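Long-range contacts in putative Chlorite dismutase TA0507 (Thermoplasma acidophilum, PDB 3DTZ), which is of unknown function but belongs to the chlorite dismutase family, whose members are generally assigned heme binding and oxidoreductase activity: residues Y31-G36 against R103-S108; I65-Y70 against V79-S84; L137-A142 against Y198-I203; M145-D150 against Q192-L197. One frame throughout, in Å; residues are numbered along the deposited sequence.

How the contacts relate
All four contacts pair antiparallel strands of one sheet of the chlorite dismutase fold. Contact 1 adjoins contact 2 through neighbouring strands 25-33 and 79-85, where Tyr31 N lies 3.0 Å from Val79 O; their centres are about 18 Å apart. Contact 3 meets contact 2 through aromatic packing, Trp82 CE3 lying 3.4 Å from Phe140 CE1, with centres about 13 Å apart. Contacts 3 and 4 share strands 139-147 and 194-200 at centres about 20 Å apart, and Leu197 CD2 lies 3.5 Å from Ala142 CB between them. Contacts 1 and 4 both touch the second subunit, contacts 1 and 3 the third. None of the contacts can be tied to a heme site here.

Contact 1: Y31-G36 against R103-S108; sequences YRLLEG and RPIAVS
In the antiparallel sheet of the chlorite dismutase fold, the end of strand 25-33 pairs with the start of strand 106-116, joining Tyr31-Leu33 to Ala106-Ser108; two other subunits reach this place. Arg32 and Val107 form the hydrogen-bonded pair, with Arg32 N to Val107 O and Val107 N to Arg32 O both at 2.9 Å. Beyond the last strand residue Leu34 N still gives an almost straight bond (173°) to Ile105 O, which extends the pairing into the loop. The Arg32 side chain runs beside that of Val107, pointing the same way, and Val107 CG1 sits over a face of the guanidinium, 3.6 Å from Arg32 NH2. A long, bent arginine suits this place because its flat end can rest on a methyl while its N-H groups bind acceptors: Arg32 NE forms a salt bridge with Glu35 OE2 at 3.0 Å, in the guanidinium plane and on the syn lone pair, and NH1 is hydrogen-bonded to Asp76 O. Leu33 and Ile105 lie side by side, CD2 of Leu33 3.7 Å from CD1 of Ile105. Small Ala106 fits where its CB comes within 3.2 Å of Arg32 O. The Tyr31 hydroxyl bonds Gln99 of helix 88-102, and Ser108 OG bonds Ser30 O and Thr75 of the second subunit. With CG of Tyr31 beside its backbone N (chi1 -74°), the ring lies along Ser108, whose CB stands over one face, 4.0 Å from the centroid and displaced toward the rim.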
# COMPACT_ATOMS: atom_id res chain seq x y z
N TYR D 31 -8.72 -12.70 -10.05
CA TYR D 31 -9.63 -12.76 -8.92
C TYR D 31 -9.14 -13.75 -7.90
O TYR D 31 -8.50 -14.75 -8.25
CB TYR D 31 -11.03 -13.21 -9.39
CG TYR D 31 -11.79 -12.14 -10.14
CD1 TYR D 31 -11.59 -11.97 -11.53
CD2 TYR D 31 -12.67 -11.30 -9.48
CE1 TYR D 31 -12.26 -10.96 -12.25
CE2 TYR D 31 -13.36 -10.28 -10.18
CZ TYR D 31 -13.15 -10.14 -11.55
OH TYR D 31 -13.81 -9.16 -12.22
N ARG D 32 -9.50 -13.50 -6.65
CA ARG D 32 -9.16 -14.37 -5.56
C ARG D 32 -10.42 -14.70 -4.81
O ARG D 32 -11.16 -13.80 -4.37
CB ARG D 32 -8.18 -13.67 -4.63
CG ARG D 32 -7.59 -14.61 -3.54
CD ARG D 32 -6.59 -13.88 -2.67
NE ARG D 32 -7.19 -12.80 -1.93
CZ ARG D 32 -7.04 -11.51 -2.28
NH1 ARG D 32 -6.24 -11.12 -3.32
NH2 ARG D 32 -7.64 -10.60 -1.56
N LEU D 33 -10.65 -16.01 -4.63
CA LEU D 33 -11.77 -16.49 -3.82
C LEU D 33 -11.68 -15.98 -2.38
O LEU D 33 -10.61 -16.01 -1.75
CB LEU D 33 -11.82 -18.04 -3.83
CG LEU D 33 -12.08 -18.68 -5.20
CD1 LEU D 33 -12.12 -20.18 -5.01
CD2 LEU D 33 -13.43 -18.19 -5.78
N LEU D 34 -12.81 -15.48 -1.87
CA LEU D 34 -12.88 -14.96 -0.50
C LEU D 34 -12.54 -16.01 0.55
O LEU D 34 -12.96 -17.15 0.45
CB LEU D 34 -14.28 -14.39 -0.20
CG LEU D 34 -14.59 -13.12 -1.03
CD1 LEU D 34 -16.00 -12.64 -0.72
CD2 LEU D 34 -13.57 -12.04 -0.77
N GLU D 35 -11.74 -15.60 1.54
CA GLU D 35 -11.28 -16.49 2.61
C GLU D 35 -12.29 -16.45 3.75
O GLU D 35 -13.15 -15.56 3.79
CB GLU D 35 -9.91 -16.04 3.12
CG GLU D 35 -8.80 -16.02 2.07
CD GLU D 35 -8.78 -14.74 1.23
OE1 GLU D 35 -9.59 -13.82 1.48
OE2 GLU D 35 -7.95 -14.67 0.32
N GLY D 36 -12.21 -17.42 4.65
CA GLY D 36 -13.08 -17.45 5.84
C GLY D 36 -14.33 -18.28 5.66
O GLY D 36 -15.15 -18.36 6.57
N ARG D 103 -18.24 -11.53 -8.00
CA ARG D 103 -18.38 -10.76 -6.75
C ARG D 103 -19.01 -11.48 -5.53
O ARG D 103 -18.59 -11.22 -4.41
CB ARG D 103 -18.92 -9.34 -6.98
CG ARG D 103 -20.38 -9.21 -7.06
CD ARG D 103 -20.79 -7.73 -6.87
NE ARG D 103 -20.29 -6.86 -7.94
CZ ARG D 103 -20.88 -6.65 -9.12
NH1 ARG D 103 -22.01 -7.30 -9.48
NH2 ARG D 103 -20.35 -5.80 -9.97
N PRO D 104 -20.00 -12.39 -5.73
CA PRO D 104 -20.53 -13.09 -4.54
C PRO D 104 -19.51 -13.99 -3.84
O PRO D 104 -19.71 -14.31 -2.66
CB PRO D 104 -21.68 -13.94 -5.12
CG PRO D 104 -22.01 -13.30 -6.44
CD PRO D 104 -20.69 -12.83 -6.96
N ILE D 105 -18.44 -14.38 -4.53
CA ILE D 105 -17.46 -15.32 -3.95
C ILE D 105 -15.99 -14.89 -4.00
O ILE D 105 -15.12 -15.64 -3.56
CB ILE D 105 -17.56 -16.74 -4.61
CG1 ILE D 105 -17.27 -16.66 -6.11
CG2 ILE D 105 -18.95 -17.34 -4.32
CD1 ILE D 105 -16.98 -18.00 -6.78
N ALA D 106 -15.70 -13.75 -4.62
CA ALA D 106 -14.30 -13.40 -4.88
C ALA D 106 -14.09 -11.91 -5.01
O ALA D 106 -15.05 -11.16 -5.20
CB ALA D 106 -13.85 -14.07 -6.17
N VAL D 107 -12.85 -11.47 -4.91
CA VAL D 107 -12.51 -10.07 -5.18
C VAL D 107 -11.47 -9.99 -6.30
O VAL D 107 -10.68 -10.91 -6.46
CB VAL D 107 -11.98 -9.38 -3.90
CG1 VAL D 107 -10.64 -9.96 -3.48
CG2 VAL D 107 -11.90 -7.87 -4.11
N SER D 108 -11.48 -8.91 -7.06
CA SER D 108 -10.48 -8.80 -8.12
C SER D 108 -9.18 -8.33 -7.53
O SER D 108 -9.16 -7.43 -6.69
CB SER D 108 -10.93 -7.85 -9.22
OG SER D 108 -9.97 -7.80 -10.28

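Contact 2: I65-Y70 against V79-S84; sequences INFHIY and VIFWYS
Asn66 and Trp82 meet amide to indole: Asn66 ND2 stands over one face of the ring system, 3.5 Å from Trp82 CH2, with the amide and ring planes nearly perpendicular at 87°. Setting CG between the backbone N and the carbonyl carbon (chi1 72°) swings the Asn66 amide across to the partner strand, where OD1 also accepts a bond from Ser84 OG at 2.5 Å. An amide suits the position because one end can rest on the indole while the other takes the hydroxyl. The Trp82 edge is lined in plane by Tyr70 OH, 3.5 Å from Trp82 CE3. His68 lies alongside Trp82, its CD2 3.7 Å from the same CE3 and the two planes at 53°. These side chains share one face of a beta hairpin, strands 64-72 and 79-85, in the chlorite dismutase fold. His68 with Trp82 and Tyr70 with Ile80 are hydrogen-bonded pairs; His68 N reaches Trp82 O at 2.9 Å. Across the sheet, Phe67 CE1 meets Phe81 CD1 at 3.7 Å, the two side chains running alongside each other in the same direction, while Ile69 CG1 lies 3.9 Å from Phe81 CE1. Apolar Phe67, Ile69 and Phe81 suit a face that packs on helices: Phe67 stacks with Phe58 of helix 41-60, and Phe81 touches Val98 of helix 88-102. Behind the indole, Phe140 stacks with both Trp82 and Tyr70, and Ser84 OG is also bonded to Thr26 and Tyr116.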
# COMPACT_ATOMS: atom_id res chain seq x y z
N ILE D 65 -12.51 -12.04 -29.80
CA ILE D 65 -11.46 -12.67 -30.59
C ILE D 65 -10.84 -13.87 -29.85
O ILE D 65 -10.63 -14.96 -30.44
CB ILE D 65 -10.41 -11.62 -31.03
CG1 ILE D 65 -11.11 -10.58 -31.95
CG2 ILE D 65 -9.18 -12.32 -31.69
CD1 ILE D 65 -10.27 -9.32 -32.30
N ASN D 66 -10.59 -13.70 -28.54
CA ASN D 66 -10.14 -14.80 -27.70
C ASN D 66 -10.68 -14.63 -26.28
O ASN D 66 -11.12 -13.53 -25.87
CB ASN D 66 -8.59 -14.99 -27.73
CG ASN D 66 -7.83 -13.89 -27.00
OD1 ASN D 66 -8.29 -12.75 -26.89
ND2 ASN D 66 -6.66 -14.23 -26.49
N PHE D 67 -10.70 -15.77 -25.57
CA PHE D 67 -11.01 -15.78 -24.14
C PHE D 67 -10.35 -17.02 -23.57
O PHE D 67 -10.63 -18.15 -24.01
CB PHE D 67 -12.52 -15.85 -23.88
CG PHE D 67 -12.84 -16.14 -22.44
CD1 PHE D 67 -12.58 -15.16 -21.48
CD2 PHE D 67 -13.30 -17.39 -22.06
CE1 PHE D 67 -12.84 -15.41 -20.11
CE2 PHE D 67 -13.57 -17.66 -20.69
CZ PHE D 67 -13.34 -16.68 -19.74
N HIS D 68 -9.45 -16.83 -22.62
CA HIS D 68 -8.76 -17.96 -21.99
C HIS D 68 -8.76 -17.77 -20.46
O HIS D 68 -8.67 -16.65 -19.99
CB HIS D 68 -7.32 -18.09 -22.50
CG HIS D 68 -7.23 -18.21 -24.00
ND1 HIS D 68 -7.83 -19.24 -24.69
CD2 HIS D 68 -6.59 -17.46 -24.93
CE1 HIS D 68 -7.61 -19.10 -25.99
NE2 HIS D 68 -6.86 -18.02 -26.16
N ILE D 69 -8.80 -18.88 -19.74
CA ILE D 69 -8.76 -18.87 -18.28
C ILE D 69 -7.43 -19.51 -17.84
O ILE D 69 -7.00 -20.48 -18.48
CB ILE D 69 -9.97 -19.66 -17.67
CG1 ILE D 69 -11.29 -19.14 -18.27
CG2 ILE D 69 -9.97 -19.45 -16.14
CD1 ILE D 69 -12.51 -19.99 -17.95
N TYR D 70 -6.81 -19.01 -16.78
CA TYR D 70 -5.56 -19.56 -16.24
C TYR D 70 -5.65 -19.74 -14.73
O TYR D 70 -6.22 -18.91 -14.03
CB TYR D 70 -4.37 -18.64 -16.52
CG TYR D 70 -4.18 -18.42 -17.99
CD1 TYR D 70 -4.86 -17.39 -18.64
CD2 TYR D 70 -3.39 -19.29 -18.73
CE1 TYR D 70 -4.73 -17.21 -20.03
CE2 TYR D 70 -3.24 -19.13 -20.12
CZ TYR D 70 -3.91 -18.09 -20.75
OH TYR D 70 -3.76 -17.91 -22.10
N VAL D 79 -7.55 -17.21 -10.11
CA VAL D 79 -7.86 -17.35 -11.53
C VAL D 79 -7.48 -16.08 -12.26
O VAL D 79 -7.58 -14.98 -11.69
CB VAL D 79 -9.37 -17.71 -11.75
CG1 VAL D 79 -10.27 -16.61 -11.16
CG2 VAL D 79 -9.68 -17.92 -13.22
N ILE D 80 -7.06 -16.23 -13.52
CA ILE D 80 -6.76 -15.09 -14.40
C ILE D 80 -7.57 -15.29 -15.67
O ILE D 80 -7.65 -16.40 -16.18
CB ILE D 80 -5.26 -15.06 -14.79
CG1 ILE D 80 -4.38 -15.02 -13.53
CG2 ILE D 80 -4.94 -13.86 -15.74
CD1 ILE D 80 -2.92 -15.62 -13.74
N PHE D 81 -8.19 -14.21 -16.15
CA PHE D 81 -8.96 -14.18 -17.39
C PHE D 81 -8.24 -13.27 -18.39
O PHE D 81 -7.78 -12.20 -18.04
CB PHE D 81 -10.36 -13.56 -17.11
CG PHE D 81 -11.21 -14.38 -16.17
CD1 PHE D 81 -11.76 -15.59 -16.61
CD2 PHE D 81 -11.46 -13.96 -14.86
CE1 PHE D 81 -12.55 -16.38 -15.76
CE2 PHE D 81 -12.24 -14.75 -13.99
CZ PHE D 81 -12.81 -15.95 -14.46
N TRP D 82 -8.20 -13.69 -19.65
CA TRP D 82 -7.65 -12.85 -20.72
C TRP D 82 -8.64 -12.88 -21.89
O TRP D 82 -9.04 -13.94 -22.32
CB TRP D 82 -6.30 -13.41 -21.15
CG TRP D 82 -5.68 -12.76 -22.36
CD1 TRP D 82 -5.75 -11.42 -22.72
CD2 TRP D 82 -4.88 -13.41 -23.35
NE1 TRP D 82 -5.05 -11.22 -23.90
CE2 TRP D 82 -4.49 -12.42 -24.30
CE3 TRP D 82 -4.43 -14.74 -23.52
CZ2 TRP D 82 -3.66 -12.71 -25.41
CZ3 TRP D 82 -3.60 -15.04 -24.63
CH2 TRP D 82 -3.25 -14.02 -25.58
N TYR D 83 -9.04 -11.72 -22.41
CA TYR D 83 -9.92 -11.71 -23.60
C TYR D 83 -9.66 -10.46 -24.43
O TYR D 83 -9.13 -9.46 -23.89
CB TYR D 83 -11.41 -11.76 -23.20
CG TYR D 83 -11.83 -10.73 -22.19
CD1 TYR D 83 -12.25 -9.46 -22.58
CD2 TYR D 83 -11.72 -11.01 -20.82
CE1 TYR D 83 -12.62 -8.50 -21.60
CE2 TYR D 83 -12.07 -10.09 -19.87
CZ TYR D 83 -12.52 -8.84 -20.26
OH TYR D 83 -12.83 -7.94 -19.27
N SER D 84 -10.08 -10.50 -25.69
CA SER D 84 -9.79 -9.43 -26.66
C SER D 84 -10.98 -9.20 -27.60
O SER D 84 -11.71 -10.13 -27.89
CB SER D 84 -8.55 -9.78 -27.49
OG SER D 84 -7.51 -10.34 -26.69

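Contact 3: L137-A142 against Y198-I203; sequences LRYFVA and YEIPDI
Tyr139 fills a hollow that the other segment makes by turning from strand into helix. The CG1 of Ile203 rises over the centre of the ring, 3.9 Å from the centroid and only 10° off the normal, a CH-pi contact, while its CD1 extends to Tyr139 CE1 at 3.6 Å. The neighbouring Arg138 lays its CG on the opposite ring face, and Pro201 O borders the edge, 3.4 Å from Tyr139 CE2. A flat tyrosine thus suits a slot bounded by aliphatic groups on both faces. Next along, Ile200 has CG1 between its backbone N and carbonyl carbon (chi1 66°), which pushes this branch onto Tyr139 CB at 3.4 Å and brings CD1 to Val141 CG2 at 3.8 Å. Branched isoleucine and valine therefore interlock here, with Tyr198 passing obliquely by Val141. The antiparallel strands 139-147 and 194-200 of the chlorite dismutase sheet make this join, Tyr139 with Ile200 and Val141 with Tyr198 being hydrogen-bonded pairs. Leu137 crosses the Glu199 side chain at about a right angle, its CG 4.0 Å from Glu199 CB. Beyond CG the glutamate is extended, and its OE1 receives Leu137 N at 2.9 Å nearly along the C-O axis. OE1 also bridges to Arg180, and OE2 bonds the Tyr182 hydroxyl; with these three partners, buried Glu199 is probably held as a carboxylate, its negative charge balanced by the arginine.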
# COMPACT_ATOMS: atom_id res chain seq x y z
N LEU D 137 -1.01 -21.52 -25.69
CA LEU D 137 0.10 -22.27 -25.10
C LEU D 137 -0.18 -22.52 -23.61
O LEU D 137 -1.13 -21.94 -23.06
CB LEU D 137 1.43 -21.53 -25.31
CG LEU D 137 1.76 -21.24 -26.78
CD1 LEU D 137 3.20 -20.77 -26.89
CD2 LEU D 137 1.54 -22.48 -27.69
N ARG D 138 0.62 -23.38 -22.99
CA ARG D 138 0.30 -23.89 -21.67
C ARG D 138 0.40 -22.82 -20.57
O ARG D 138 -0.29 -22.92 -19.56
CB ARG D 138 1.23 -25.06 -21.33
CG ARG D 138 1.19 -25.50 -19.84
CD ARG D 138 2.08 -26.72 -19.59
NE ARG D 138 1.40 -27.91 -20.11
CZ ARG D 138 1.10 -29.00 -19.41
NH1 ARG D 138 1.46 -29.15 -18.13
NH2 ARG D 138 0.47 -30.00 -20.02
N TYR D 139 1.26 -21.82 -20.77
CA TYR D 139 1.47 -20.77 -19.78
C TYR D 139 1.24 -19.37 -20.36
O TYR D 139 1.31 -19.16 -21.57
CB TYR D 139 2.88 -20.81 -19.18
CG TYR D 139 3.24 -22.14 -18.61
CD1 TYR D 139 2.78 -22.51 -17.34
CD2 TYR D 139 4.01 -23.05 -19.34
CE1 TYR D 139 3.10 -23.78 -16.80
CE2 TYR D 139 4.35 -24.28 -18.82
CZ TYR D 139 3.89 -24.65 -17.56
OH TYR D 139 4.23 -25.89 -17.08
N PHE D 140 1.00 -18.42 -19.46
CA PHE D 140 0.68 -17.04 -19.82
C PHE D 140 1.40 -16.15 -18.82
O PHE D 140 1.39 -16.44 -17.61
CB PHE D 140 -0.83 -16.86 -19.67
CG PHE D 140 -1.35 -15.49 -20.02
CD1 PHE D 140 -1.24 -14.98 -21.32
CD2 PHE D 140 -1.98 -14.73 -19.07
CE1 PHE D 140 -1.74 -13.70 -21.66
CE2 PHE D 140 -2.51 -13.47 -19.41
CZ PHE D 140 -2.39 -12.97 -20.70
N VAL D 141 1.99 -15.07 -19.31
CA VAL D 141 2.63 -14.08 -18.44
C VAL D 141 2.06 -12.74 -18.85
O VAL D 141 2.00 -12.44 -20.03
CB VAL D 141 4.17 -14.03 -18.64
CG1 VAL D 141 4.81 -12.83 -17.90
CG2 VAL D 141 4.81 -15.35 -18.21
N ALA D 142 1.66 -11.94 -17.87
CA ALA D 142 1.19 -10.59 -18.16
C ALA D 142 1.79 -9.65 -17.13
O ALA D 142 1.84 -9.97 -15.94
CB ALA D 142 -0.33 -10.53 -18.09
N TYR D 198 2.50 -12.55 -22.83
CA TYR D 198 3.25 -13.63 -23.48
C TYR D 198 2.52 -14.94 -23.28
O TYR D 198 2.08 -15.23 -22.18
CB TYR D 198 4.62 -13.80 -22.87
CG TYR D 198 5.39 -12.52 -22.92
CD1 TYR D 198 6.10 -12.17 -24.07
CD2 TYR D 198 5.32 -11.61 -21.86
CE1 TYR D 198 6.79 -10.98 -24.14
CE2 TYR D 198 6.01 -10.39 -21.92
CZ TYR D 198 6.73 -10.10 -23.07
OH TYR D 198 7.40 -8.90 -23.18
N GLU D 199 2.41 -15.71 -24.36
CA GLU D 199 2.06 -17.12 -24.25
C GLU D 199 3.39 -17.88 -24.34
O GLU D 199 4.18 -17.68 -25.28
CB GLU D 199 1.15 -17.57 -25.38
CG GLU D 199 -0.21 -16.90 -25.37
CD GLU D 199 -1.07 -17.48 -26.46
OE1 GLU D 199 -1.34 -18.71 -26.40
OE2 GLU D 199 -1.47 -16.72 -27.37
N ILE D 200 3.64 -18.74 -23.37
CA ILE D 200 4.95 -19.39 -23.30
C ILE D 200 4.80 -20.90 -23.06
O ILE D 200 3.86 -21.31 -22.40
CB ILE D 200 5.85 -18.78 -22.20
CG1 ILE D 200 5.29 -19.05 -20.81
CG2 ILE D 200 6.06 -17.27 -22.44
CD1 ILE D 200 6.19 -18.57 -19.64
N PRO D 201 5.69 -21.70 -23.66
CA PRO D 201 5.68 -23.15 -23.38
C PRO D 201 6.40 -23.61 -22.11
O PRO D 201 6.15 -24.73 -21.66
CB PRO D 201 6.36 -23.75 -24.61
CG PRO D 201 7.30 -22.65 -25.12
CD PRO D 201 6.63 -21.33 -24.74
N ASP D 202 7.32 -22.82 -21.57
CA ASP D 202 8.27 -23.30 -20.54
C ASP D 202 8.65 -22.15 -19.63
O ASP D 202 9.25 -21.16 -20.08
CB ASP D 202 9.52 -23.92 -21.24
CG ASP D 202 10.55 -24.53 -20.26
OD1 ASP D 202 10.77 -24.07 -19.12
OD2 ASP D 202 11.21 -25.49 -20.70
N ILE D 203 8.28 -22.27 -18.36
CA ILE D 203 8.48 -21.20 -17.38
C ILE D 203 9.98 -20.86 -17.28
O ILE D 203 10.36 -19.70 -17.44
CB ILE D 203 7.90 -21.56 -15.98
CG1 ILE D 203 6.36 -21.70 -16.04
CG2 ILE D 203 8.22 -20.47 -14.95
CD1 ILE D 203 5.77 -22.38 -14.80

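Contact 4: M145-D150 against Q192-L197; sequences MSKTPD and QEFVVL
Met145, a selenomethionine, turns its CG away from its own N (chi1 -175°) and then bends at chi2 and chi3, which lays it beside Phe194, both side chains pointing the same way. This Met-aromatic contact is oblique: Met145 SE is 5.0 Å from the Phe194 ring centroid, 60° off its normal, and CE continues to Val196 CG2 at 4.2 Å. An unbranched, flexible methionine chain can bend to follow the ring; the selenium here replaces the natural sulfur. Met145 faces both Glu193 and Phe194, a classic beta bulge. Its carbonyl O takes Phe194 N at 2.8 Å and a weak bond from Glu193 N, which is better directed at Ser146 OG, 3.1 Å away. The extended Glu193 chain lets OE1 accept Lys147 N at 2.8 Å from above the carboxylate plane, while a water donates to both OE2 and Lys147 O. Glutamate is long enough for its carboxylate to accept Lys147 N beside the bulge, probably in place of a backbone carbonyl. OE1 is also bonded to the Tyr152 hydroxyl, and OE2 forms a salt bridge with Arg214 of the second subunit. Strand 139-147 here lies between strands 194-200 and 222-223, just before helix 149-153, whose Tyr152 packs against both Lys147 and Phe194.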
# COMPACT_ATOMS: atom_id res chain seq x y z
N MSE D 145 3.94 -2.29 -17.59
CA MSE D 145 5.29 -1.76 -17.73
C MSE D 145 5.18 -0.28 -18.15
O MSE D 145 4.23 0.12 -18.86
CB MSE D 145 6.09 -2.57 -18.75
CG MSE D 145 7.52 -2.13 -18.83
SE MSE D 145 7.77 -0.87 -20.31
CE MSE D 145 7.77 -2.24 -21.64
N SER D 146 6.12 0.53 -17.70
CA SER D 146 6.17 1.94 -18.10
C SER D 146 7.63 2.31 -18.35
O SER D 146 8.56 1.55 -17.99
CB SER D 146 5.55 2.85 -17.03
OG SER D 146 4.16 2.62 -16.87
N LYS D 147 7.84 3.45 -18.98
CA LYS D 147 9.20 3.95 -19.20
C LYS D 147 9.37 5.33 -18.57
O LYS D 147 8.37 6.03 -18.36
CB LYS D 147 9.52 3.94 -20.70
CG LYS D 147 9.62 2.52 -21.21
CD LYS D 147 9.86 2.40 -22.69
CE LYS D 147 9.93 0.93 -23.06
NZ LYS D 147 10.79 0.70 -24.26
N THR D 148 10.61 5.70 -18.22
CA THR D 148 10.86 7.00 -17.61
C THR D 148 10.58 8.13 -18.62
O THR D 148 10.69 7.91 -19.83
CB THR D 148 12.30 7.09 -17.00
OG1 THR D 148 13.27 6.79 -17.99
CG2 THR D 148 12.46 6.08 -15.89
N PRO D 149 10.17 9.32 -18.13
CA PRO D 149 9.84 10.43 -19.04
C PRO D 149 10.91 10.74 -20.09
O PRO D 149 10.57 10.98 -21.27
CB PRO D 149 9.60 11.60 -18.09
CG PRO D 149 9.11 10.93 -16.83
CD PRO D 149 9.98 9.71 -16.72
N ASP D 150 12.19 10.68 -19.69
CA ASP D 150 13.34 10.87 -20.59
C ASP D 150 13.34 9.99 -21.85
O ASP D 150 13.84 10.38 -22.90
CB ASP D 150 14.62 10.66 -19.83
N GLN D 192 -0.58 2.24 -16.20
CA GLN D 192 0.72 1.87 -16.78
C GLN D 192 0.66 2.31 -18.25
O GLN D 192 -0.43 2.58 -18.80
CB GLN D 192 0.94 0.36 -16.70
CG GLN D 192 -0.02 -0.50 -17.56
CD GLN D 192 -1.43 -0.65 -17.00
OE1 GLN D 192 -1.64 -1.03 -15.83
NE2 GLN D 192 -2.41 -0.32 -17.83
N GLU D 193 1.83 2.42 -18.88
CA GLU D 193 1.89 2.77 -20.29
C GLU D 193 1.67 1.60 -21.21
O GLU D 193 1.07 1.75 -22.27
CB GLU D 193 3.24 3.43 -20.62
CG GLU D 193 3.37 4.79 -19.94
CD GLU D 193 4.75 5.44 -19.99
OE1 GLU D 193 5.76 4.77 -20.28
OE2 GLU D 193 4.80 6.68 -19.70
N PHE D 194 2.20 0.45 -20.79
CA PHE D 194 2.10 -0.80 -21.55
C PHE D 194 1.60 -1.95 -20.70
O PHE D 194 1.85 -2.01 -19.49
CB PHE D 194 3.46 -1.18 -22.15
CG PHE D 194 4.07 -0.10 -23.01
CD1 PHE D 194 3.69 0.03 -24.34
CD2 PHE D 194 5.00 0.80 -22.48
CE1 PHE D 194 4.22 1.03 -25.15
CE2 PHE D 194 5.56 1.83 -23.30
CZ PHE D 194 5.15 1.91 -24.65
N VAL D 195 0.90 -2.89 -21.33
CA VAL D 195 0.71 -4.19 -20.69
C VAL D 195 1.32 -5.21 -21.66
O VAL D 195 0.92 -5.27 -22.85
CB VAL D 195 -0.76 -4.50 -20.37
CG1 VAL D 195 -0.85 -5.86 -19.62
CG2 VAL D 195 -1.40 -3.37 -19.52
N VAL D 196 2.35 -5.93 -21.22
CA VAL D 196 3.00 -6.86 -22.14
C VAL D 196 2.52 -8.26 -21.80
O VAL D 196 2.45 -8.63 -20.61
CB VAL D 196 4.53 -6.75 -22.11
CG1 VAL D 196 5.07 -7.38 -23.33
CG2 VAL D 196 4.97 -5.27 -22.16
N LEU D 197 2.09 -8.99 -22.83
CA LEU D 197 1.50 -10.33 -22.66
C LEU D 197 2.34 -11.36 -23.42
O LEU D 197 2.76 -11.11 -24.56
CB LEU D 197 0.07 -10.35 -23.22
CG LEU D 197 -0.85 -9.21 -22.75
CD1 LEU D 197 -2.19 -9.27 -23.45
CD2 LEU D 197 -0.99 -9.19 -21.23
O HOH W 1 6.76 8.30 -19.02